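Aminopeptidase-like protein (PDB 5JM6) probably acts as a zinc-dependent aminopeptidase, removing residues from the N-terminal ends of peptides, and assembles into a dodecamer. Local coordinates at residues A[166-171]-A[485-490]; A[303-308]-A[489-494]; A[307-312]-A[390-395]; A[395-400]-A[480-485]. All coordinates share one frame; numbering follows the deposited sequence.

Contact 1. Residues A[166-171]-A[485-490]; sequences NETWWD and HSIRAM. With ZN (zinc ion), chain G.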
# COMPACT_ATOMS: atom_id res chain seq x y z
N ASN A 166 -0.53 -24.58 -19.28
CA ASN A 166 0.37 -23.58 -18.76
C ASN A 166 0.86 -22.80 -19.95
O ASN A 166 0.46 -23.10 -21.08
CB ASN A 166 1.53 -24.20 -17.96
CG ASN A 166 2.29 -25.28 -18.72
OD1 ASN A 166 2.52 -25.17 -19.93
ND2 ASN A 166 2.70 -26.33 -18.01
N GLU A 167 1.70 -21.81 -19.71
CA GLU A 167 2.10 -20.90 -20.78
C GLU A 167 2.70 -21.59 -22.00
O GLU A 167 2.55 -21.10 -23.12
CB GLU A 167 3.08 -19.86 -20.23
CG GLU A 167 4.27 -20.43 -19.48
CD GLU A 167 4.03 -20.53 -17.99
OE1 GLU A 167 3.11 -21.27 -17.58
OE2 GLU A 167 4.76 -19.87 -17.21
N THR A 168 3.34 -22.74 -21.82
CA THR A 168 4.00 -23.39 -22.96
C THR A 168 3.00 -23.99 -23.96
O THR A 168 3.39 -24.40 -25.05
CB THR A 168 4.97 -24.51 -22.50
OG1 THR A 168 4.23 -25.62 -21.97
CG2 THR A 168 5.93 -23.98 -21.45
N TRP A 169 1.72 -24.02 -23.60
CA TRP A 169 0.68 -24.60 -24.46
C TRP A 169 0.15 -23.64 -25.53
O TRP A 169 -0.56 -24.07 -26.45
CB TRP A 169 -0.49 -25.10 -23.61
CG TRP A 169 -0.26 -26.48 -23.07
CD1 TRP A 169 0.59 -26.83 -22.07
CD2 TRP A 169 -0.87 -27.69 -23.52
NE1 TRP A 169 0.54 -28.19 -21.86
CE2 TRP A 169 -0.35 -28.74 -22.74
CE3 TRP A 169 -1.82 -27.99 -24.51
CZ2 TRP A 169 -0.74 -30.07 -22.91
CZ3 TRP A 169 -2.20 -29.31 -24.68
CH2 TRP A 169 -1.66 -30.33 -23.88
N TRP A 170 0.47 -22.36 -25.41
CA TRP A 170 0.03 -21.37 -26.39
C TRP A 170 0.77 -21.52 -27.73
O TRP A 170 1.96 -21.83 -27.75
CB TRP A 170 0.27 -19.95 -25.87
CG TRP A 170 -0.51 -19.55 -24.66
CD1 TRP A 170 -0.19 -19.80 -23.36
CD2 TRP A 170 -1.73 -18.78 -24.63
NE1 TRP A 170 -1.13 -19.25 -22.52
CE2 TRP A 170 -2.08 -18.62 -23.27
CE3 TRP A 170 -2.55 -18.22 -25.61
CZ2 TRP A 170 -3.23 -17.93 -22.87
CZ3 TRP A 170 -3.69 -17.53 -25.21
CH2 TRP A 170 -4.01 -17.40 -23.86
N ASP A 171 0.05 -21.29 -28.82
CA ASP A 171 0.62 -21.33 -30.17
C ASP A 171 1.38 -22.63 -30.46
O ASP A 171 2.48 -22.60 -31.02
CB ASP A 171 1.55 -20.13 -30.41
CG ASP A 171 0.83 -18.80 -30.30
OD1 ASP A 171 1.49 -17.80 -29.94
OD2 ASP A 171 -0.39 -18.74 -30.58
N HIS A 485 6.96 -30.98 -17.01
CA HIS A 485 5.57 -30.53 -17.13
C HIS A 485 5.35 -29.51 -18.25
O HIS A 485 4.24 -29.00 -18.41
CB HIS A 485 5.04 -29.96 -15.80
CG HIS A 485 4.62 -31.02 -14.83
ND1 HIS A 485 3.99 -30.73 -13.64
CD2 HIS A 485 4.74 -32.37 -14.87
CE1 HIS A 485 3.74 -31.86 -12.99
NE2 HIS A 485 4.18 -32.86 -13.72
N SER A 486 6.39 -29.18 -19.00
CA SER A 486 6.19 -28.43 -20.24
C SER A 486 5.46 -29.28 -21.27
O SER A 486 5.49 -30.51 -21.20
CB SER A 486 7.51 -27.94 -20.82
OG SER A 486 7.32 -27.44 -22.13
N ILE A 487 4.83 -28.63 -22.24
CA ILE A 487 4.22 -29.36 -23.34
C ILE A 487 5.32 -29.97 -24.20
O ILE A 487 5.08 -30.90 -24.96
CB ILE A 487 3.31 -28.46 -24.21
CG1 ILE A 487 2.35 -29.31 -25.04
CG2 ILE A 487 4.13 -27.54 -25.10
CD1 ILE A 487 1.43 -28.50 -25.93
N ARG A 488 6.53 -29.39 -24.13
CA ARG A 488 7.70 -29.99 -24.77
C ARG A 488 8.95 -29.85 -23.90
O ARG A 488 9.44 -28.74 -23.69
CB ARG A 488 7.91 -29.34 -26.14
CG ARG A 488 8.91 -30.05 -27.03
CD ARG A 488 8.84 -29.51 -28.45
NE ARG A 488 9.78 -30.18 -29.34
CZ ARG A 488 9.46 -31.20 -30.14
NH1 ARG A 488 8.22 -31.67 -30.16
NH2 ARG A 488 10.39 -31.74 -30.91
N ALA A 489 9.48 -30.98 -23.43
CA ALA A 489 10.63 -31.00 -22.53
C ALA A 489 11.89 -31.49 -23.25
O ALA A 489 11.89 -31.67 -24.47
CB ALA A 489 10.34 -31.88 -21.32
N MET A 490 12.97 -31.68 -22.49
CA MET A 490 14.21 -32.20 -23.06
C MET A 490 15.01 -33.05 -22.07
O MET A 490 15.04 -32.76 -20.87
CB MET A 490 15.09 -31.04 -23.55
CG MET A 490 15.42 -30.01 -22.47
SD MET A 490 16.50 -28.69 -23.03
CE MET A 490 18.08 -29.53 -23.11
ZN ZN G . 4.42 -34.73 -13.80
O HOH W 1 1.83 -29.43 -20.05

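Contact 2. Residues A[303-308]-A[489-494]; sequences GRIDDK and AMTGSL. With ZN (zinc ion), chain G; ZN (zinc ion), chain H.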
# COMPACT_ATOMS: atom_id res chain seq x y z
N GLY A 303 7.56 -33.93 -25.99
CA GLY A 303 6.59 -33.64 -24.96
C GLY A 303 6.11 -34.91 -24.29
O GLY A 303 6.31 -36.00 -24.83
N ARG A 304 5.46 -34.76 -23.14
CA ARG A 304 4.94 -35.86 -22.33
C ARG A 304 6.05 -36.73 -21.75
O ARG A 304 5.86 -37.93 -21.54
CB ARG A 304 3.98 -36.74 -23.13
CG ARG A 304 2.92 -35.99 -23.89
CD ARG A 304 2.23 -36.91 -24.88
NE ARG A 304 2.97 -37.02 -26.13
CZ ARG A 304 2.95 -36.09 -27.09
NH1 ARG A 304 2.24 -34.99 -26.93
NH2 ARG A 304 3.65 -36.27 -28.20
N ILE A 305 7.20 -36.13 -21.49
CA ILE A 305 8.30 -36.88 -20.90
C ILE A 305 8.02 -37.20 -19.43
O ILE A 305 8.55 -38.20 -18.94
CB ILE A 305 9.65 -36.14 -21.04
CG1 ILE A 305 9.96 -35.86 -22.51
CG2 ILE A 305 10.79 -36.96 -20.46
CD1 ILE A 305 11.39 -35.41 -22.75
N ASP A 306 7.16 -36.43 -18.74
CA ASP A 306 7.02 -36.73 -17.32
C ASP A 306 6.43 -38.13 -17.30
O ASP A 306 5.24 -38.39 -17.51
CB ASP A 306 6.12 -35.71 -16.58
CG ASP A 306 6.06 -35.96 -15.05
OD1 ASP A 306 5.93 -37.12 -14.63
OD2 ASP A 306 6.16 -34.99 -14.26
N ASP A 307 7.39 -39.00 -16.98
CA ASP A 307 7.41 -40.46 -16.88
C ASP A 307 7.10 -41.40 -18.05
O ASP A 307 7.30 -42.60 -17.88
CB ASP A 307 6.57 -40.93 -15.71
CG ASP A 307 7.44 -41.53 -14.64
OD1 ASP A 307 8.67 -41.41 -14.78
OD2 ASP A 307 6.92 -42.15 -13.69
N LYS A 308 6.68 -40.94 -19.22
CA LYS A 308 6.72 -41.87 -20.34
C LYS A 308 8.17 -42.31 -20.54
O LYS A 308 8.43 -43.44 -20.97
CB LYS A 308 6.14 -41.25 -21.62
CG LYS A 308 4.63 -41.40 -21.75
CD LYS A 308 4.10 -40.56 -22.91
CE LYS A 308 2.69 -40.96 -23.31
NZ LYS A 308 1.63 -40.29 -22.50
N ALA A 489 9.48 -30.98 -23.43
CA ALA A 489 10.63 -31.00 -22.53
C ALA A 489 11.89 -31.49 -23.25
O ALA A 489 11.89 -31.67 -24.47
CB ALA A 489 10.34 -31.88 -21.32
N MET A 490 12.97 -31.68 -22.49
CA MET A 490 14.21 -32.20 -23.06
C MET A 490 15.01 -33.05 -22.07
O MET A 490 15.04 -32.76 -20.87
CB MET A 490 15.09 -31.04 -23.55
CG MET A 490 15.42 -30.01 -22.47
SD MET A 490 16.50 -28.69 -23.03
CE MET A 490 18.08 -29.53 -23.11
N THR A 491 15.63 -34.11 -22.57
CA THR A 491 16.69 -34.81 -21.85
C THR A 491 17.82 -35.09 -22.83
O THR A 491 17.75 -34.70 -24.00
CB THR A 491 16.22 -36.15 -21.23
OG1 THR A 491 15.98 -37.11 -22.27
CG2 THR A 491 14.97 -35.97 -20.41
N GLY A 492 18.87 -35.75 -22.35
CA GLY A 492 19.96 -36.16 -23.22
C GLY A 492 19.54 -37.31 -24.11
O GLY A 492 18.67 -38.10 -23.75
N SER A 493 20.17 -37.41 -25.27
CA SER A 493 19.83 -38.45 -26.24
C SER A 493 20.18 -39.85 -25.75
O SER A 493 19.62 -40.83 -26.22
CB SER A 493 20.51 -38.18 -27.58
OG SER A 493 21.92 -38.18 -27.42
N LEU A 494 21.12 -39.93 -24.81
CA LEU A 494 21.52 -41.22 -24.26
C LEU A 494 20.76 -41.60 -23.00
O LEU A 494 20.91 -42.69 -22.48
CB LEU A 494 23.01 -41.23 -23.96
CG LEU A 494 23.94 -40.96 -25.14
CD1 LEU A 494 25.37 -40.89 -24.64
CD2 LEU A 494 23.77 -42.05 -26.19
ZN ZN G . 4.42 -34.73 -13.80
ZN ZN H . 6.10 -38.02 -12.88

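Contact 3. Residues A[307-312]-A[390-395]; sequences DKLCSW and SDVTHA. With ZN (zinc ion), chain H.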
# COMPACT_ATOMS: atom_id res chain seq x y z
N ASP A 307 7.39 -39.00 -16.98
CA ASP A 307 7.41 -40.46 -16.88
C ASP A 307 7.10 -41.40 -18.05
O ASP A 307 7.30 -42.60 -17.88
CB ASP A 307 6.57 -40.93 -15.71
CG ASP A 307 7.44 -41.53 -14.64
OD1 ASP A 307 8.67 -41.41 -14.78
OD2 ASP A 307 6.92 -42.15 -13.69
N LYS A 308 6.68 -40.94 -19.22
CA LYS A 308 6.72 -41.87 -20.34
C LYS A 308 8.17 -42.31 -20.54
O LYS A 308 8.43 -43.44 -20.97
CB LYS A 308 6.14 -41.25 -21.62
CG LYS A 308 4.63 -41.40 -21.75
CD LYS A 308 4.10 -40.56 -22.91
CE LYS A 308 2.69 -40.96 -23.31
NZ LYS A 308 1.63 -40.29 -22.50
N LEU A 309 9.12 -41.45 -20.17
CA LEU A 309 10.55 -41.76 -20.26
C LEU A 309 10.99 -42.86 -19.28
O LEU A 309 11.57 -43.86 -19.71
CB LEU A 309 11.38 -40.50 -20.03
CG LEU A 309 12.90 -40.64 -19.94
CD1 LEU A 309 13.47 -41.43 -21.10
CD2 LEU A 309 13.55 -39.27 -19.89
N CYS A 310 10.74 -42.69 -17.99
CA CYS A 310 11.14 -43.71 -17.02
C CYS A 310 10.35 -44.99 -17.21
O CYS A 310 10.87 -46.09 -17.04
CB CYS A 310 10.99 -43.21 -15.58
SG CYS A 310 12.21 -42.00 -15.05
N SER A 311 9.07 -44.86 -17.57
CA SER A 311 8.23 -46.02 -17.81
C SER A 311 8.72 -46.83 -19.00
O SER A 311 8.84 -48.05 -18.92
CB SER A 311 6.78 -45.60 -18.03
OG SER A 311 6.20 -45.12 -16.83
N TRP A 312 9.01 -46.15 -20.11
CA TRP A 312 9.45 -46.85 -21.31
C TRP A 312 10.77 -47.58 -21.08
O TRP A 312 10.95 -48.71 -21.53
CB TRP A 312 9.60 -45.88 -22.48
CG TRP A 312 9.91 -46.57 -23.77
CD1 TRP A 312 9.03 -47.20 -24.60
CD2 TRP A 312 11.20 -46.70 -24.38
NE1 TRP A 312 9.70 -47.71 -25.69
CE2 TRP A 312 11.03 -47.42 -25.57
CE3 TRP A 312 12.49 -46.27 -24.02
CZ2 TRP A 312 12.10 -47.72 -26.42
CZ3 TRP A 312 13.54 -46.57 -24.86
CH2 TRP A 312 13.34 -47.29 -26.05
N SER A 390 10.05 -45.19 -10.02
CA SER A 390 10.79 -44.31 -10.91
C SER A 390 9.95 -43.23 -11.57
O SER A 390 9.08 -43.51 -12.40
CB SER A 390 11.51 -45.14 -11.98
OG SER A 390 10.60 -45.71 -12.91
N ASP A 391 10.21 -41.98 -11.16
CA ASP A 391 9.66 -40.80 -11.82
C ASP A 391 10.83 -39.94 -12.27
O ASP A 391 11.92 -40.02 -11.71
CB ASP A 391 8.74 -40.01 -10.88
CG ASP A 391 7.74 -39.15 -11.64
OD1 ASP A 391 7.84 -39.08 -12.88
OD2 ASP A 391 6.86 -38.54 -10.99
N VAL A 392 10.62 -39.10 -13.28
CA VAL A 392 11.68 -38.23 -13.78
C VAL A 392 12.14 -37.24 -12.71
O VAL A 392 11.39 -36.91 -11.78
CB VAL A 392 11.24 -37.48 -15.04
CG1 VAL A 392 11.33 -38.38 -16.26
CG2 VAL A 392 9.82 -36.95 -14.87
N THR A 393 13.38 -36.77 -12.84
CA THR A 393 13.97 -35.83 -11.89
C THR A 393 14.50 -34.60 -12.62
O THR A 393 14.64 -34.61 -13.85
CB THR A 393 15.12 -36.46 -11.09
OG1 THR A 393 16.06 -37.07 -12.00
CG2 THR A 393 14.60 -37.52 -10.13
N HIS A 394 14.80 -33.55 -11.87
CA HIS A 394 15.23 -32.29 -12.48
C HIS A 394 16.73 -32.27 -12.75
O HIS A 394 17.54 -32.38 -11.83
CB HIS A 394 14.84 -31.11 -11.58
CG HIS A 394 13.39 -31.09 -11.21
ND1 HIS A 394 12.39 -30.90 -12.14
CD2 HIS A 394 12.77 -31.23 -10.01
CE1 HIS A 394 11.21 -30.93 -11.53
NE2 HIS A 394 11.42 -31.13 -10.24
N ALA A 395 17.09 -32.14 -14.02
CA ALA A 395 18.48 -31.95 -14.40
C ALA A 395 18.93 -30.56 -13.97
O ALA A 395 18.09 -29.69 -13.72
CB ALA A 395 18.66 -32.13 -15.90
ZN ZN H . 6.10 -38.02 -12.88

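Contact 4. Residues A[395-400]-A[480-485]; sequences AAHPNF and PQLSMH. With ZN (zinc ion), chain G.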
# COMPACT_ATOMS: atom_id res chain seq x y z
N ALA A 395 17.09 -32.14 -14.02
CA ALA A 395 18.48 -31.95 -14.40
C ALA A 395 18.93 -30.56 -13.97
O ALA A 395 18.09 -29.69 -13.72
CB ALA A 395 18.66 -32.13 -15.90
N ALA A 396 20.24 -30.36 -13.87
CA ALA A 396 20.77 -29.04 -13.56
C ALA A 396 20.28 -28.04 -14.59
O ALA A 396 20.43 -28.26 -15.79
CB ALA A 396 22.30 -29.08 -13.53
N HIS A 397 19.67 -26.95 -14.14
CA HIS A 397 19.22 -25.92 -15.07
C HIS A 397 20.27 -24.83 -15.15
O HIS A 397 20.56 -24.17 -14.15
CB HIS A 397 17.87 -25.33 -14.66
CG HIS A 397 17.17 -24.63 -15.78
ND1 HIS A 397 17.68 -23.51 -16.39
CD2 HIS A 397 16.00 -24.91 -16.41
CE1 HIS A 397 16.86 -23.12 -17.35
NE2 HIS A 397 15.83 -23.95 -17.38
N PRO A 398 20.83 -24.62 -16.35
CA PRO A 398 21.97 -23.70 -16.46
C PRO A 398 21.58 -22.24 -16.23
O PRO A 398 22.46 -21.44 -15.92
CB PRO A 398 22.45 -23.91 -17.90
CG PRO A 398 21.48 -24.87 -18.55
CD PRO A 398 20.29 -24.99 -17.67
N ASN A 399 20.32 -21.89 -16.44
CA ASN A 399 19.91 -20.51 -16.25
C ASN A 399 19.11 -20.17 -14.98
O ASN A 399 18.84 -19.00 -14.74
CB ASN A 399 19.12 -20.06 -17.47
CG ASN A 399 19.91 -20.24 -18.75
OD1 ASN A 399 21.13 -20.09 -18.77
ND2 ASN A 399 19.21 -20.57 -19.83
N PHE A 400 18.70 -21.17 -14.20
CA PHE A 400 18.24 -20.85 -12.86
C PHE A 400 19.10 -21.60 -11.87
O PHE A 400 18.68 -22.61 -11.30
CB PHE A 400 16.76 -21.22 -12.73
CG PHE A 400 15.88 -20.54 -13.74
CD1 PHE A 400 15.33 -19.30 -13.47
CD2 PHE A 400 15.63 -21.12 -14.98
CE1 PHE A 400 14.53 -18.65 -14.40
CE2 PHE A 400 14.83 -20.48 -15.92
CZ PHE A 400 14.28 -19.24 -15.62
N PRO A 480 17.22 -37.80 -15.34
CA PRO A 480 17.19 -36.34 -15.27
C PRO A 480 16.54 -35.70 -16.49
O PRO A 480 16.63 -36.23 -17.60
CB PRO A 480 18.66 -35.96 -15.17
CG PRO A 480 19.38 -37.09 -15.80
CD PRO A 480 18.60 -38.32 -15.45
N GLN A 481 15.88 -34.57 -16.27
CA GLN A 481 15.14 -33.89 -17.31
C GLN A 481 15.04 -32.39 -17.05
O GLN A 481 15.00 -31.95 -15.89
CB GLN A 481 13.74 -34.50 -17.44
CG GLN A 481 12.66 -33.53 -17.88
CD GLN A 481 11.28 -34.12 -17.77
OE1 GLN A 481 11.10 -35.21 -17.23
NE2 GLN A 481 10.28 -33.41 -18.27
N LEU A 482 15.00 -31.61 -18.12
CA LEU A 482 14.74 -30.18 -18.04
C LEU A 482 13.31 -29.87 -18.47
O LEU A 482 12.72 -30.61 -19.26
CB LEU A 482 15.73 -29.39 -18.90
CG LEU A 482 17.08 -29.14 -18.25
CD1 LEU A 482 17.89 -28.13 -19.05
CD2 LEU A 482 16.89 -28.66 -16.82
N SER A 483 12.75 -28.80 -17.91
CA SER A 483 11.43 -28.30 -18.29
C SER A 483 10.33 -29.33 -18.07
O SER A 483 9.49 -29.56 -18.94
CB SER A 483 11.43 -27.85 -19.75
OG SER A 483 12.43 -26.86 -19.98
N MET A 484 10.35 -29.96 -16.90
CA MET A 484 9.33 -30.92 -16.51
C MET A 484 7.95 -30.26 -16.50
O MET A 484 7.82 -29.12 -16.04
CB MET A 484 9.66 -31.52 -15.14
CG MET A 484 8.71 -32.61 -14.69
SD MET A 484 9.17 -33.27 -13.08
CE MET A 484 10.83 -33.85 -13.40
N HIS A 485 6.96 -30.98 -17.01
CA HIS A 485 5.57 -30.53 -17.13
C HIS A 485 5.35 -29.51 -18.25
O HIS A 485 4.24 -29.00 -18.41
CB HIS A 485 5.04 -29.96 -15.80
CG HIS A 485 4.62 -31.02 -14.83
ND1 HIS A 485 3.99 -30.73 -13.64
CD2 HIS A 485 4.74 -32.37 -14.87
CE1 HIS A 485 3.74 -31.86 -12.99
NE2 HIS A 485 4.18 -32.86 -13.72
ZN ZN G . 4.42 -34.73 -13.80

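Contact 1. Residues A[166-171]-A[485-490]
Ile487 lays its CD1 methyl over one face of the Trp169 indole, 3.5 Å from the centroid of the six-membered ring. That contact lies 16° off the ring normal, which qualifies it as a CH-pi interaction. CG1 stands anti to the backbone N (chi1 -161°), which carries the extended branch across the indole at about a right angle, while CG2 turns back toward Thr168. Two polar links fix the backbone beside this pair. The amide N of Ile487 donates to Thr168 OG1 at 3.1 Å, an almost straight bond, and the same hydroxyl gives its proton to Asn166 OD1 at 2.7 Å. The other half of that amide, Asn166 ND2, donates to His485 O at 3.1 Å, approaching from above the carbonyl plane. A water at the indole edge also donates to His485 O, although its 2.5 Å spacing from Trp169 NE1 is too short to be trusted. Ser486 OG accepts from Arg488 N in an ST turn and also bonds to Asp171 of the second subunit. Asn166 and the 3-10 segment after it thus hold the backbone from His485 to Ile487; His485 NE2 binds zinc with Asp306 and Glu340 in the two-zinc site of this M18 family member.

Contact 2. Residues A[303-308]-A[489-494]
Ile305, on helix 305-320, packs against the strand 489-492 with CD1 4.0 Å from Ala489 CB. CG1 lies anti to the carbonyl carbon (chi1 -58°) and the branch continues extended, which takes CD1 to the alanine methyl and the backbone beside it, including Met490 N at 4.1 Å. This is the closer part of the contact, and both CB atoms point into it. Gln481 touches Ile305, Ala489 and Thr491, closing the same apolar patch from the strand 473-481.

The two ends are looser. On one side Ile305 CG2 meets Thr491 CG2 at 4.3 Å. On the other, the approach of Gly303 is backbone to backbone, CA 4.2 Å from Ala489 N. Met490 turns its side chain away from the helix, toward Phe299 and Phe301 and toward Arg203 of the second subunit. Backbone bonds of Ala489 to Ala302 and of Thr491 to Ile300 set the strand antiparallel to 299-302. Strand 299-302 leads through Gly303 and Arg304 into helix 305-320, which places Ile305 beside 489-492.

No hydrogen bond crosses between the two segments. Next to Ile305, Asp306 extends its carboxylate to two zinc ions, OD2 to one at 1.8 Å and OD1 to the other at 2.0 Å. Glu340 and His485 bind the first ion with it, His133 and Asp391 the second. Across the two segments the contact is thus apolar, and it lies next to a residue whose carboxylate bridges both zinc ions.

Contact 3. Residues A[307-312]-A[390-395]
Asp307 brings its carboxylate against the backbone and side chain of the zinc ligand Asp391. Its OD2 lies 2.9 Å from Ser390 O, and its OD1 lies 3.1 Å from Asp391 OD1. In both pairs two acceptors meet, so neither is a hydrogen bond. The carboxylate planes of Asp307 and Asp391 are 46° apart. The donor to Asp307 OD2 is instead the backbone N of His133, outside both segments. Further along the helix, Leu309 adds a light apolar touch, its CB 4.3 Å from Val392 CG1. Cys310 points its CB toward residues 390-392. SG lies anti to the carbonyl carbon (chi1 -73°), a rotation that sets it beside the Asp391 to Val392 peptide and 3.9 Å from Val392 CG1, while its CB meets Ser390 OG. Tyr503 of helix 495-514 touches both Cys310 and Ser390.

On the other segment Asp391 holds one zinc with both oxygens, OD1 at 2.0 Å and OD2 at 2.1 Å. OD1 also accepts from Val392 N. No clear hydrogen bond joins the two segments; the close oxygens are probably offset by the zinc that Asp391 shares with His133 and Asp306, by Val392 N, and by the amide of His133, which ties Asp307 to the same metal site.

Contact 4. Residues A[395-400]-A[480-485]
Ala395 donates its N-H to Gln481 O at 2.8 Å, continuing the parallel pairing of neighbouring strands 386-394 and 473-481 in the central mixed sheet. The Ala395 methyl points across the pairing and rests 3.9 Å from Pro480 CB. It also lies 4.0 Å from Leu482 CD2.

Leu482 fits into the bend that the other segment makes as it leaves the sheet. Its CG is anti to the carbonyl carbon (chi1 -82°), and its two methyls diverge: CD2 packs against the carbonyl oxygens of Ala395 and Ala396 and against His397, and CD1 approaches Pro398 CD at 4.2 Å. The leucine and histidine side chains cross at about a right angle, with CD2 of Leu482 3.9 Å from His397 CD2. Met490, on strand 489-492, touches Leu482 as well.

The histidine is fixed from several directions. Its NE2 is hydrogen-bonded to Pro205 O of the second subunit, and Phe400 CD2 sits over one ring face toward the rim. At the ring edge, Asn399 N donates to His397 ND1 at 3.1 Å, only 7° out of the ring plane.

In the fold
The four contacts converge on a pair of zinc ions 3.8 Å apart. Contacts 2 and 3 share Asp307 and Lys308 and have centres about 7 Å apart; between them Asp306 OD1 comes 3.2 Å from Asp391 OD1, two ligands of one zinc. The other zinc ties contact 2 to His485, common to contacts 1 and 4, with Asp306 OD2 3.0 Å from His485 NE2. Segments 480-485 and 485-490 run on through a loop between strands 473-481 and 489-492, with a probable hydrogen bond from Leu482 N to Met490 O (3.0 Å). Contacts 1 and 3, about 17 Å apart between centres, do not touch. Each contact also reaches the second subunit, placing the metal site beside a dodecamer interface.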